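Local coordinates for Tat-secreted protein Rv2525c (Mycobacterium tuberculosis, PDB 4PMQ) that may act as a peptidoglycan hydrolase with glycosidase activity, and shows esterase activity toward p-nitrophenyl esters in vitro, at residues 44-49 against 91-96; 128-131 against 137-140; 116-121 against 148-153; 66-69 against 74-77. One frame throughout, in Å; residues are numbered along the deposited sequence.

Contact 1. Residues 44-49 against 91-96; sequences GKPIQL and SELHAA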
loop_
_atom_site.group_PDB
_atom_site.type_symbol
_atom_site.label_atom_id
_atom_site.label_comp_id
_atom_site.label_asym_id
_atom_site.label_seq_id
_atom_site.Cartn_x
_atom_site.Cartn_y
_atom_site.Cartn_z
ATOM N N GLY A 44 -12.376 -3.625 5.766
ATOM C CA GLY A 44 -11.773 -2.910 4.643
ATOM C C GLY A 44 -10.852 -3.779 3.806
ATOM O O GLY A 44 -10.229 -3.282 2.864
ATOM N N LYS A 45 -10.741 -5.080 4.135
ATOM C CA LYS A 45 -9.877 -5.992 3.364
ATOM C C LYS A 45 -10.676 -7.166 2.794
ATOM O O LYS A 45 -11.290 -7.879 3.565
ATOM C CB LYS A 45 -8.773 -6.581 4.267
ATOM C CG LYS A 45 -7.794 -5.607 4.891
ATOM C CD LYS A 45 -6.611 -6.399 5.491
ATOM C CE LYS A 45 -5.592 -5.487 6.107
ATOM N NZ LYS A 45 -4.451 -6.291 6.641
ATOM N N PRO A 46 -10.623 -7.471 1.499
ATOM C CA PRO A 46 -10.017 -6.707 0.409
ATOM C C PRO A 46 -11.033 -5.749 -0.200
ATOM O O PRO A 46 -12.244 -5.920 0.015
ATOM C CB PRO A 46 -9.673 -7.807 -0.609
ATOM C CG PRO A 46 -10.709 -8.888 -0.398
ATOM C CD PRO A 46 -11.348 -8.653 0.977
ATOM N N ILE A 47 -10.567 -4.779 -0.976
ATOM C CA ILE A 47 -11.472 -3.917 -1.730
ATOM C C ILE A 47 -12.271 -4.806 -2.688
ATOM O O ILE A 47 -11.675 -5.687 -3.317
ATOM C CB ILE A 47 -10.707 -2.793 -2.484
ATOM C CG1 ILE A 47 -11.677 -1.955 -3.352
ATOM C CG2 ILE A 47 -9.504 -3.336 -3.299
ATOM C CD1 ILE A 47 -11.088 -0.623 -4.013
ATOM N N GLN A 48 -13.607 -4.585 -2.787
ATOM C CA GLN A 48 -14.451 -5.339 -3.706
ATOM C C GLN A 48 -14.747 -4.496 -4.954
ATOM O O GLN A 48 -14.681 -3.247 -4.910
ATOM C CB GLN A 48 -15.775 -5.765 -3.024
ATOM C CG GLN A 48 -15.627 -6.548 -1.708
ATOM C CD GLN A 48 -15.042 -7.932 -1.897
ATOM O OE1 GLN A 48 -15.334 -8.647 -2.867
ATOM N NE2 GLN A 48 -14.248 -8.372 -0.936
ATOM N N LEU A 49 -15.153 -5.171 -6.056
ATOM C CA LEU A 49 -15.481 -4.454 -7.286
ATOM C C LEU A 49 -16.496 -3.294 -7.067
ATOM O O LEU A 49 -16.288 -2.193 -7.602
ATOM C CB LEU A 49 -16.027 -5.441 -8.316
ATOM C CG LEU A 49 -16.429 -4.846 -9.688
ATOM C CD1 LEU A 49 -15.221 -4.306 -10.434
ATOM C CD2 LEU A 49 -17.134 -5.907 -10.548
ATOM N N SER A 91 -2.307 -9.895 -6.738
ATOM C CA SER A 91 -2.627 -9.709 -8.154
ATOM C C SER A 91 -4.075 -10.157 -8.445
ATOM O O SER A 91 -4.827 -9.468 -9.134
ATOM C CB SER A 91 -1.649 -10.490 -9.025
ATOM O OG SER A 91 -1.917 -10.171 -10.377
ATOM N N GLU A 92 -4.466 -11.298 -7.859
ATOM C CA GLU A 92 -5.789 -11.893 -8.046
ATOM C C GLU A 92 -6.878 -10.956 -7.475
ATOM O O GLU A 92 -7.894 -10.709 -8.150
ATOM C CB GLU A 92 -5.809 -13.261 -7.335
ATOM C CG GLU A 92 -7.049 -14.087 -7.610
ATOM C CD GLU A 92 -7.150 -15.399 -6.851
ATOM O OE1 GLU A 92 -6.319 -15.647 -5.943
ATOM O OE2 GLU A 92 -8.115 -16.148 -7.123
ATOM N N LEU A 93 -6.645 -10.434 -6.257
ATOM C CA LEU A 93 -7.617 -9.561 -5.599
ATOM C C LEU A 93 -7.692 -8.212 -6.295
ATOM O O LEU A 93 -8.781 -7.643 -6.381
ATOM C CB LEU A 93 -7.346 -9.412 -4.095
ATOM C CG LEU A 93 -7.583 -10.724 -3.311
ATOM C CD1 LEU A 93 -7.116 -10.585 -1.886
ATOM C CD2 LEU A 93 -9.097 -11.155 -3.354
ATOM N N HIS A 94 -6.546 -7.702 -6.779
ATOM C CA HIS A 94 -6.533 -6.434 -7.515
ATOM C C HIS A 94 -7.415 -6.617 -8.769
ATOM O O HIS A 94 -8.314 -5.811 -9.000
ATOM C CB HIS A 94 -5.075 -6.093 -7.879
ATOM C CG HIS A 94 -4.909 -4.908 -8.766
ATOM N ND1 HIS A 94 -4.759 -3.634 -8.245
ATOM C CD2 HIS A 94 -4.757 -4.853 -10.112
ATOM C CE1 HIS A 94 -4.572 -2.835 -9.281
ATOM N NE2 HIS A 94 -4.564 -3.526 -10.432
ATOM N N ALA A 95 -7.183 -7.693 -9.537
ATOM C CA ALA A 95 -7.943 -7.918 -10.777
ATOM C C ALA A 95 -9.440 -8.127 -10.492
ATOM O O ALA A 95 -10.274 -7.603 -11.243
ATOM C CB ALA A 95 -7.368 -9.106 -11.531
ATOM N N ALA A 96 -9.775 -8.795 -9.360
ATOM C CA ALA A 96 -11.167 -9.114 -8.997
ATOM C C ALA A 96 -11.940 -7.834 -8.659
ATOM O O ALA A 96 -13.150 -7.792 -8.860
ATOM C CB ALA A 96 -11.211 -10.087 -7.831
HETATM O O HOH W 1 -10.805 -8.010 -4.417
HETATM O O HOH W 2 -14.538 -8.021 -6.054
#

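Contact 2. Residues 128-131 against 137-140; sequences SWES and RTGV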
loop_
_atom_site.group_PDB
_atom_site.type_symbol
_atom_site.label_atom_id
_atom_site.label_comp_id
_atom_site.label_asym_id
_atom_site.label_seq_id
_atom_site.Cartn_x
_atom_site.Cartn_y
_atom_site.Cartn_z
ATOM N N SER A 128 10.473 -11.421 -5.463
ATOM C CA SER A 128 9.343 -12.312 -5.809
ATOM C C SER A 128 8.156 -11.514 -6.306
ATOM O O SER A 128 7.517 -11.922 -7.287
ATOM C CB SER A 128 8.928 -13.162 -4.618
ATOM O OG SER A 128 9.843 -14.228 -4.475
ATOM N N TRP A 129 7.852 -10.352 -5.658
ATOM C CA TRP A 129 6.789 -9.495 -6.160
ATOM C C TRP A 129 7.099 -9.097 -7.610
ATOM O O TRP A 129 6.212 -9.189 -8.461
ATOM C CB TRP A 129 6.613 -8.260 -5.273
ATOM C CG TRP A 129 5.655 -8.503 -4.149
ATOM C CD1 TRP A 129 5.930 -9.046 -2.929
ATOM C CD2 TRP A 129 4.243 -8.232 -4.164
ATOM N NE1 TRP A 129 4.780 -9.097 -2.162
ATOM C CE2 TRP A 129 3.725 -8.640 -2.907
ATOM C CE3 TRP A 129 3.364 -7.704 -5.122
ATOM C CZ2 TRP A 129 2.376 -8.467 -2.563
ATOM C CZ3 TRP A 129 2.022 -7.540 -4.784
ATOM C CH2 TRP A 129 1.545 -7.904 -3.514
ATOM N N GLU A 130 8.371 -8.695 -7.896
ATOM C CA GLU A 130 8.749 -8.323 -9.274
ATOM C C GLU A 130 8.605 -9.501 -10.250
ATOM O O GLU A 130 8.271 -9.298 -11.421
ATOM C CB GLU A 130 10.183 -7.838 -9.304
ATOM C CG GLU A 130 10.345 -6.536 -8.504
ATOM C CD GLU A 130 11.673 -5.872 -8.832
ATOM O OE1 GLU A 130 12.611 -6.599 -9.219
ATOM O OE2 GLU A 130 11.773 -4.629 -8.727
ATOM N N SER A 131 8.865 -10.713 -9.772
ATOM C CA SER A 131 8.771 -11.889 -10.617
ATOM C C SER A 131 7.333 -12.265 -10.895
ATOM O O SER A 131 7.099 -13.019 -11.835
ATOM C CB SER A 131 9.492 -13.075 -9.991
ATOM O OG SER A 131 9.522 -14.148 -10.933
ATOM N N ARG A 137 5.287 -2.830 -11.845
ATOM C CA ARG A 137 4.089 -2.884 -11.007
ATOM C C ARG A 137 4.400 -3.030 -9.525
ATOM O O ARG A 137 3.478 -3.050 -8.727
ATOM C CB ARG A 137 3.200 -4.080 -11.413
ATOM C CG ARG A 137 2.570 -3.957 -12.787
ATOM C CD ARG A 137 1.485 -5.036 -12.922
ATOM N NE ARG A 137 0.312 -4.703 -12.100
ATOM C CZ ARG A 137 -0.641 -5.570 -11.760
ATOM N NH1 ARG A 137 -0.535 -6.849 -12.095
ATOM N NH2 ARG A 137 -1.685 -5.169 -11.043
ATOM N N THR A 138 5.682 -3.150 -9.154
ATOM C CA THR A 138 6.023 -3.401 -7.767
ATOM C C THR A 138 6.152 -2.082 -7.013
ATOM O O THR A 138 7.077 -1.309 -7.260
ATOM C CB THR A 138 7.290 -4.282 -7.692
ATOM O OG1 THR A 138 6.986 -5.542 -8.311
ATOM C CG2 THR A 138 7.729 -4.564 -6.241
ATOM N N GLY A 139 5.255 -1.889 -6.050
ATOM C CA GLY A 139 5.306 -0.743 -5.156
ATOM C C GLY A 139 5.813 -1.207 -3.806
ATOM O O GLY A 139 5.690 -2.388 -3.441
ATOM N N VAL A 140 6.369 -0.269 -3.031
ATOM C CA VAL A 140 6.881 -0.603 -1.709
ATOM C C VAL A 140 6.408 0.433 -0.701
ATOM O O VAL A 140 6.726 1.614 -0.867
ATOM C CB VAL A 140 8.450 -0.699 -1.690
ATOM C CG1 VAL A 140 8.952 -1.226 -0.332
ATOM C CG2 VAL A 140 8.972 -1.599 -2.817
#

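Contact 3. Residues 116-121 against 148-153; sequences EQYKNQ and DWAVND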
loop_
_atom_site.group_PDB
_atom_site.type_symbol
_atom_site.label_atom_id
_atom_site.label_comp_id
_atom_site.label_asym_id
_atom_site.label_seq_id
_atom_site.Cartn_x
_atom_site.Cartn_y
_atom_site.Cartn_z
ATOM N N GLU A 116 20.445 -6.104 7.832
ATOM C CA GLU A 116 20.484 -7.565 7.760
ATOM C C GLU A 116 19.114 -8.131 7.342
ATOM O O GLU A 116 19.062 -9.044 6.508
ATOM C CB GLU A 116 20.921 -8.123 9.134
ATOM C CG GLU A 116 20.949 -9.630 9.243
ATOM C CD GLU A 116 19.602 -10.241 9.590
ATOM O OE1 GLU A 116 18.876 -9.638 10.414
ATOM O OE2 GLU A 116 19.278 -11.333 9.067
ATOM N N GLN A 117 18.011 -7.598 7.912
ATOM C CA GLN A 117 16.656 -8.081 7.572
ATOM C C GLN A 117 16.327 -7.725 6.139
ATOM O O GLN A 117 15.779 -8.539 5.412
ATOM C CB GLN A 117 15.620 -7.500 8.541
ATOM C CG GLN A 117 15.752 -8.162 9.917
ATOM C CD GLN A 117 14.907 -7.448 10.946
ATOM O OE1 GLN A 117 14.756 -6.215 10.927
ATOM N NE2 GLN A 117 14.337 -8.218 11.853
ATOM N N TYR A 118 16.710 -6.533 5.723
ATOM C CA TYR A 118 16.461 -6.071 4.351
ATOM C C TYR A 118 17.169 -6.991 3.342
ATOM O O TYR A 118 16.521 -7.554 2.445
ATOM C CB TYR A 118 16.947 -4.621 4.210
ATOM C CG TYR A 118 16.962 -4.189 2.751
ATOM C CD1 TYR A 118 15.776 -3.876 2.079
ATOM C CD2 TYR A 118 18.156 -4.126 2.032
ATOM C CE1 TYR A 118 15.779 -3.545 0.717
ATOM C CE2 TYR A 118 18.167 -3.805 0.678
ATOM C CZ TYR A 118 16.973 -3.538 0.017
ATOM O OH TYR A 118 16.995 -3.187 -1.312
ATOM N N LYS A 119 18.492 -7.153 3.491
ATOM C CA LYS A 119 19.267 -7.961 2.542
ATOM C C LYS A 119 18.877 -9.439 2.559
ATOM O O LYS A 119 18.831 -10.083 1.497
ATOM C CB LYS A 119 20.768 -7.815 2.819
ATOM C CG LYS A 119 21.670 -8.446 1.765
ATOM C CD LYS A 119 21.739 -7.614 0.455
ATOM C CE LYS A 119 22.117 -8.440 -0.761
ATOM N NZ LYS A 119 23.381 -9.206 -0.565
ATOM N N ASN A 120 18.643 -9.990 3.744
ATOM C CA ASN A 120 18.378 -11.425 3.829
ATOM C C ASN A 120 16.933 -11.829 3.564
ATOM O O ASN A 120 16.702 -12.974 3.138
ATOM C CB ASN A 120 18.798 -11.947 5.193
ATOM C CG ASN A 120 20.297 -11.890 5.445
ATOM O OD1 ASN A 120 21.102 -11.946 4.506
ATOM N ND2 ASN A 120 20.697 -11.930 6.741
ATOM N N GLN A 121 15.972 -10.952 3.876
ATOM C CA GLN A 121 14.551 -11.324 3.750
ATOM C C GLN A 121 13.761 -10.401 2.804
ATOM O O GLN A 121 13.023 -10.880 1.930
ATOM C CB GLN A 121 13.902 -11.314 5.146
ATOM C CG GLN A 121 14.503 -12.418 6.076
ATOM C CD GLN A 121 14.109 -12.287 7.535
ATOM O OE1 GLN A 121 14.708 -11.511 8.291
ATOM N NE2 GLN A 121 13.145 -13.106 7.994
ATOM N N ASP A 148 15.296 3.949 0.540
ATOM C CA ASP A 148 16.598 4.260 -0.060
ATOM C C ASP A 148 17.368 2.989 -0.435
ATOM O O ASP A 148 17.984 2.916 -1.510
ATOM C CB ASP A 148 17.460 5.143 0.845
ATOM C CG ASP A 148 18.385 5.928 -0.050
ATOM O OD1 ASP A 148 17.928 6.942 -0.622
ATOM O OD2 ASP A 148 19.545 5.484 -0.251
ATOM N N TRP A 149 17.317 1.981 0.440
ATOM C CA TRP A 149 18.020 0.736 0.122
ATOM C C TRP A 149 17.463 0.112 -1.153
ATOM O O TRP A 149 18.243 -0.316 -2.021
ATOM C CB TRP A 149 17.895 -0.272 1.262
ATOM C CG TRP A 149 18.624 0.060 2.527
ATOM C CD1 TRP A 149 19.868 0.607 2.642
ATOM C CD2 TRP A 149 18.245 -0.354 3.856
ATOM N NE1 TRP A 149 20.255 0.628 3.973
ATOM C CE2 TRP A 149 19.283 0.030 4.730
ATOM C CE3 TRP A 149 17.128 -1.024 4.385
ATOM C CZ2 TRP A 149 19.220 -0.197 6.114
ATOM C CZ3 TRP A 149 17.073 -1.254 5.755
ATOM C CH2 TRP A 149 18.076 -0.777 6.608
ATOM N N ALA A 150 16.110 0.092 -1.277
ATOM C CA ALA A 150 15.403 -0.485 -2.445
ATOM C C ALA A 150 15.732 0.315 -3.725
ATOM O O ALA A 150 16.053 -0.278 -4.757
ATOM C CB ALA A 150 13.916 -0.505 -2.186
ATOM N N VAL A 151 15.685 1.651 -3.643
ATOM C CA VAL A 151 16.024 2.496 -4.795
ATOM C C VAL A 151 17.464 2.210 -5.242
ATOM O O VAL A 151 17.727 2.021 -6.439
ATOM C CB VAL A 151 15.832 3.997 -4.486
ATOM C CG1 VAL A 151 16.441 4.874 -5.590
ATOM C CG2 VAL A 151 14.362 4.315 -4.292
ATOM N N ASN A 152 18.388 2.177 -4.274
ATOM C CA ASN A 152 19.805 1.938 -4.540
ATOM C C ASN A 152 20.033 0.543 -5.193
ATOM O O ASN A 152 20.983 0.369 -5.967
ATOM C CB ASN A 152 20.588 2.067 -3.239
ATOM C CG ASN A 152 22.072 2.160 -3.452
ATOM O OD1 ASN A 152 22.543 2.879 -4.320
ATOM N ND2 ASN A 152 22.841 1.421 -2.675
ATOM N N ASP A 153 19.177 -0.450 -4.863
ATOM C CA ASP A 153 19.245 -1.804 -5.440
ATOM C C ASP A 153 18.420 -1.978 -6.720
ATOM O O ASP A 153 18.417 -3.074 -7.293
ATOM C CB ASP A 153 18.799 -2.846 -4.432
ATOM C CG ASP A 153 19.838 -3.073 -3.341
ATOM O OD1 ASP A 153 21.040 -2.797 -3.597
ATOM O OD2 ASP A 153 19.467 -3.606 -2.270
#

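Contact 4. Residues 66-69 against 74-77; sequences YQYG and ADWL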
loop_
_atom_site.group_PDB
_atom_site.type_symbol
_atom_site.label_atom_id
_atom_site.label_comp_id
_atom_site.label_asym_id
_atom_site.label_seq_id
_atom_site.Cartn_x
_atom_site.Cartn_y
_atom_site.Cartn_z
ATOM N N TYR A 66 -0.874 -3.952 -0.420
ATOM C CA TYR A 66 -1.012 -5.311 0.083
ATOM C C TYR A 66 -0.417 -5.437 1.452
ATOM O O TYR A 66 0.764 -5.146 1.613
ATOM C CB TYR A 66 -0.294 -6.297 -0.867
ATOM C CG TYR A 66 -0.514 -7.743 -0.488
ATOM C CD1 TYR A 66 0.244 -8.347 0.523
ATOM C CD2 TYR A 66 -1.490 -8.508 -1.122
ATOM C CE1 TYR A 66 0.009 -9.664 0.916
ATOM C CE2 TYR A 66 -1.747 -9.827 -0.728
ATOM C CZ TYR A 66 -0.996 -10.396 0.293
ATOM O OH TYR A 66 -1.204 -11.699 0.657
ATOM N N GLN A 67 -1.181 -5.957 2.400
ATOM C CA GLN A 67 -0.658 -6.318 3.723
ATOM C C GLN A 67 -1.540 -7.395 4.276
ATOM O O GLN A 67 -2.723 -7.152 4.516
ATOM C CB GLN A 67 -0.567 -5.142 4.699
ATOM C CG GLN A 67 0.154 -5.587 5.991
ATOM C CD GLN A 67 0.443 -4.523 7.000
ATOM O OE1 GLN A 67 0.395 -3.326 6.721
ATOM N NE2 GLN A 67 0.823 -4.960 8.193
ATOM N N TYR A 68 -0.970 -8.571 4.477
ATOM C CA TYR A 68 -1.739 -9.673 5.033
ATOM C C TYR A 68 -1.390 -9.842 6.514
ATOM O O TYR A 68 -2.265 -9.683 7.359
ATOM C CB TYR A 68 -1.519 -10.975 4.243
ATOM C CG TYR A 68 -2.206 -12.169 4.882
ATOM C CD1 TYR A 68 -3.578 -12.377 4.731
ATOM C CD2 TYR A 68 -1.482 -13.106 5.614
ATOM C CE1 TYR A 68 -4.217 -13.476 5.327
ATOM C CE2 TYR A 68 -2.109 -14.199 6.220
ATOM C CZ TYR A 68 -3.469 -14.400 6.046
ATOM O OH TYR A 68 -4.056 -15.502 6.646
ATOM N N GLY A 69 -0.133 -10.204 6.809
ATOM C CA GLY A 69 0.339 -10.395 8.175
ATOM C C GLY A 69 0.879 -9.128 8.815
ATOM O O GLY A 69 0.851 -8.046 8.214
ATOM N N ALA A 74 4.721 -10.785 9.785
ATOM C CA ALA A 74 4.931 -9.844 8.674
ATOM C C ALA A 74 5.176 -10.620 7.390
ATOM O O ALA A 74 5.856 -11.661 7.422
ATOM C CB ALA A 74 6.105 -8.913 8.968
ATOM N N ASP A 75 4.584 -10.149 6.271
ATOM C CA ASP A 75 4.647 -10.867 5.009
ATOM C C ASP A 75 6.062 -11.141 4.531
ATOM O O ASP A 75 6.307 -12.204 3.948
ATOM C CB ASP A 75 3.893 -10.106 3.905
ATOM C CG ASP A 75 2.436 -9.847 4.241
ATOM O OD1 ASP A 75 1.809 -10.725 4.868
ATOM O OD2 ASP A 75 1.921 -8.791 3.833
ATOM N N TRP A 76 6.985 -10.178 4.745
ATOM C CA TRP A 76 8.342 -10.302 4.187
ATOM C C TRP A 76 9.262 -11.283 4.960
ATOM O O TRP A 76 10.338 -11.602 4.462
ATOM C CB TRP A 76 8.984 -8.902 4.159
ATOM C CG TRP A 76 8.998 -8.231 5.497
ATOM C CD1 TRP A 76 8.049 -7.392 6.021
ATOM C CD2 TRP A 76 10.040 -8.320 6.468
ATOM N NE1 TRP A 76 8.457 -6.941 7.260
ATOM C CE2 TRP A 76 9.679 -7.492 7.552
ATOM C CE3 TRP A 76 11.263 -9.010 6.519
ATOM C CZ2 TRP A 76 10.519 -7.305 8.653
ATOM C CZ3 TRP A 76 12.094 -8.808 7.603
ATOM C CH2 TRP A 76 11.702 -7.996 8.669
ATOM N N LEU A 77 8.840 -11.785 6.128
ATOM C CA LEU A 77 9.718 -12.682 6.887
ATOM C C LEU A 77 10.119 -13.930 6.099
ATOM O O LEU A 77 11.268 -14.361 6.221
ATOM C CB LEU A 77 9.091 -13.086 8.226
ATOM C CG LEU A 77 8.915 -11.936 9.231
ATOM C CD1 LEU A 77 8.146 -12.423 10.456
ATOM C CD2 LEU A 77 10.283 -11.365 9.669
HETATM O O HOH W 3 2.864 -7.717 6.383
#

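Contact 1. Residues 44-49 against 91-96
Pro-46 and Leu-93 make the apolar part of this surface contact, in which a loop leading into helix 49-57 meets the C-terminal turns of helix 79-96. Both methyls of Leu-93 lie against one side of the proline ring: CD1 is 4.0 Å from Pro-46 CB, and CD2 is beside Pro-46 CG. The leucine branch turns its CG away from its own carbonyl carbon (chi1 -68°), and the rigid ring, preceded by a cis peptide bond, offers it a firm hydrocarbon edge. Farther along, Leu-49 CB rests 3.8 Å from the backbone carbonyl oxygen of Ala-96.

The polar part runs through water. No direct hydrogen bond joins the segments; one water donates to both Ile-47 O (2.7 Å) and Leu-93 O (2.8 Å), tying loop carbonyl to helix carbonyl. A second accepts from Leu-49 N at 2.9 Å and donates to Ala-96 O, with a weak bond to Gln-48 OE1 as well. It thus serves an N-H from the first turn of one helix and a carbonyl from the last residue of the other. Gln-48, at the N-cap position, also folds its NE2 back in a weak bond to Pro-46 O (3.3 Å), which suits a flexible amide at an exposed site.

Behind this bridge, Ile-47 packs on Val-32 and shares a backbone bond with Tyr-31, holding the loop to strand 27-31. From helix 79-96, His-94 bonds to Ser-64 of strand 61-66 and to Pro-100 O.

Contact 2. Residues 128-131 against 137-140
Thr-138 contributes most of the surface buried here, packing against Trp-129 and Glu-130 within the beta-alpha-beta unit of strand 105-108, helix 115-133 and strand 138-142. The contact joins the last turns of that helix to the first residue of the strand that follows it, just after the chain has reversed.

The beta-branched threonine can face the helix with a methyl and a hydroxyl at once. Its CG2, anti to the backbone N, reaches toward Trp-129 CB at 4.0 Å and is equally near Glu-130 CG. Its OG1 lies over the start of Glu-130, 3.4 Å from CA and 3.5 Å from CG, yet its hydrogen bond goes to Gly-134 O in the connecting turn, so a buried hydroxyl is satisfied close to home.

The side chain of Glu-130 crosses Thr-138 at about a right angle, and only its aliphatic CB and CG touch the threonine. Beyond them the extended chain carries the carboxylate onward: OE2 accepts from His-135 ND1 in the connecting turn and from Gly-156 N in the loop before strand 158-161.

Of the Trp-129 side chain, only CB reaches the threonine. Its indole swings away into the interior, meeting Tyr-125 and Tyr-66 edge-to-face, while NE1 bonds to Tyr-125 OH.

Where helix backbone and threonine come nearest as polar atoms, Glu-130 N stands 3.5 Å from Thr-138 OG1 at an angle too poor for a hydrogen bond.

Contact 3. Residues 116-121 against 148-153
Two successive helices, 115-133 and 144-153, meet here through Tyr-118, which reaches across to Trp-149, Ala-150 and Asp-153. With chi1 at 169° the ring of Tyr-118 is carried away from its own backbone N toward the second helix. Trp-149 CB then sits over one face of the phenol in a CH-pi contact, 3.7 Å from the ring centroid. The indole itself lies obliquely to the tyrosine, its CE3 touching Tyr-118 CG and CB, both at 3.6 Å; the two side chains lie alongside one another, running oppositely.

The topology around them is that of a beta/alpha barrel, in keeping with the TIM-barrel clan of the family: both helices follow parallel strands, 105-108 and 138-142. Their local axes cross at -43° and come no closer than 11.5 Å, a wide spacing that two large aromatic residues can bridge. The small methyl of Ala-150 lets the phenol's end come close and also packs on Phe-159 of strand 158-161. Trp-149 also meets Tyr-115 edge-to-face.

At its far end the phenol becomes polar. Tyr-118 OH donates to Asp-153 OD2 at 2.7 Å, arriving on the anti side of the carboxylate and 23° out of its plane. The same oxygen lies at the ring's edge, 3.2 Å from Tyr-118 CE2. Back on the first helix, near a wider pi-type turn at 118-121, Asn-120 ND2 donates to Glu-116 OE2 at 2.8 Å, one helical turn earlier.

Contact 4. Residues 66-69 against 74-77
Asp-75 presents its carboxylate to two consecutive backbone N-H groups, those of Tyr-68 and Gly-69, and so closes the loop between strand 61-66 and helix 79-96. Each oxygen takes one of these donors. Tyr-68 N gives an almost straight bond (175°) to the syn lone pair of Asp-75 OD2 at 3.0 Å, while Gly-69 N reaches OD1 at 2.8 Å from the syn side but tilted out of the carboxylate plane. With CG turned away from its own carbonyl carbon (chi1 -58°), the short aspartate just spans the gap; at Gly-69 no side chain intrudes on OD1.

Gly-69 O is gripped twice. Gln-67 NE2 donates to it at 3.1 Å, lying in the carbonyl plane, and a water donates at 2.7 Å. That water in turn accepts from Asp-75 N at 3.0 Å, so the backbone on both sides of the loop is satisfied through it.

The aromatic neighbours bring C-H edges: Tyr-66 CE1 approaches Asp-75 OD2 at 3.6 Å, with the hydroxyl committed to His-86 ND1. The amide of Gln-67 is held further by Asp-110 OD2, and its OE1 bonds a glycerol, probably from the crystallisation liquor.

With both oxygens held by N-H donors, the carboxylate can hardly rotate. This pairing of a buried acid with main-chain amides fixes the turn following Gln-67, the residue whose amide meets the bound glycerol.

How the contacts relate
All four contacts lie within one glycoside hydrolase-like domain. Contacts 1 and 4, with centres about 16 Å apart, join where Lys-45 NZ comes 2.9 Å from Gln-67 O; the lysine also bonds a tartrate, and Gln-67 a glycerol, and these molecules, probably from the crystallisation liquor, may mark a pocket at this junction. Tartrate also meets Ser-91 of contact 1 weakly and Arg-137 of contact 2, whose NH2 lies 3.2 Å from His-94 CD2. Contact 2 also touches contact 4, through Trp-129 and Tyr-66. Helix 115-133 serves both contacts 2 and 3, and Gln-121 NE2 approaches Leu-77 O (2.9 Å), linking contact 3 to contact 4. Contacts 1 and 3 lie about 28 Å apart between centres.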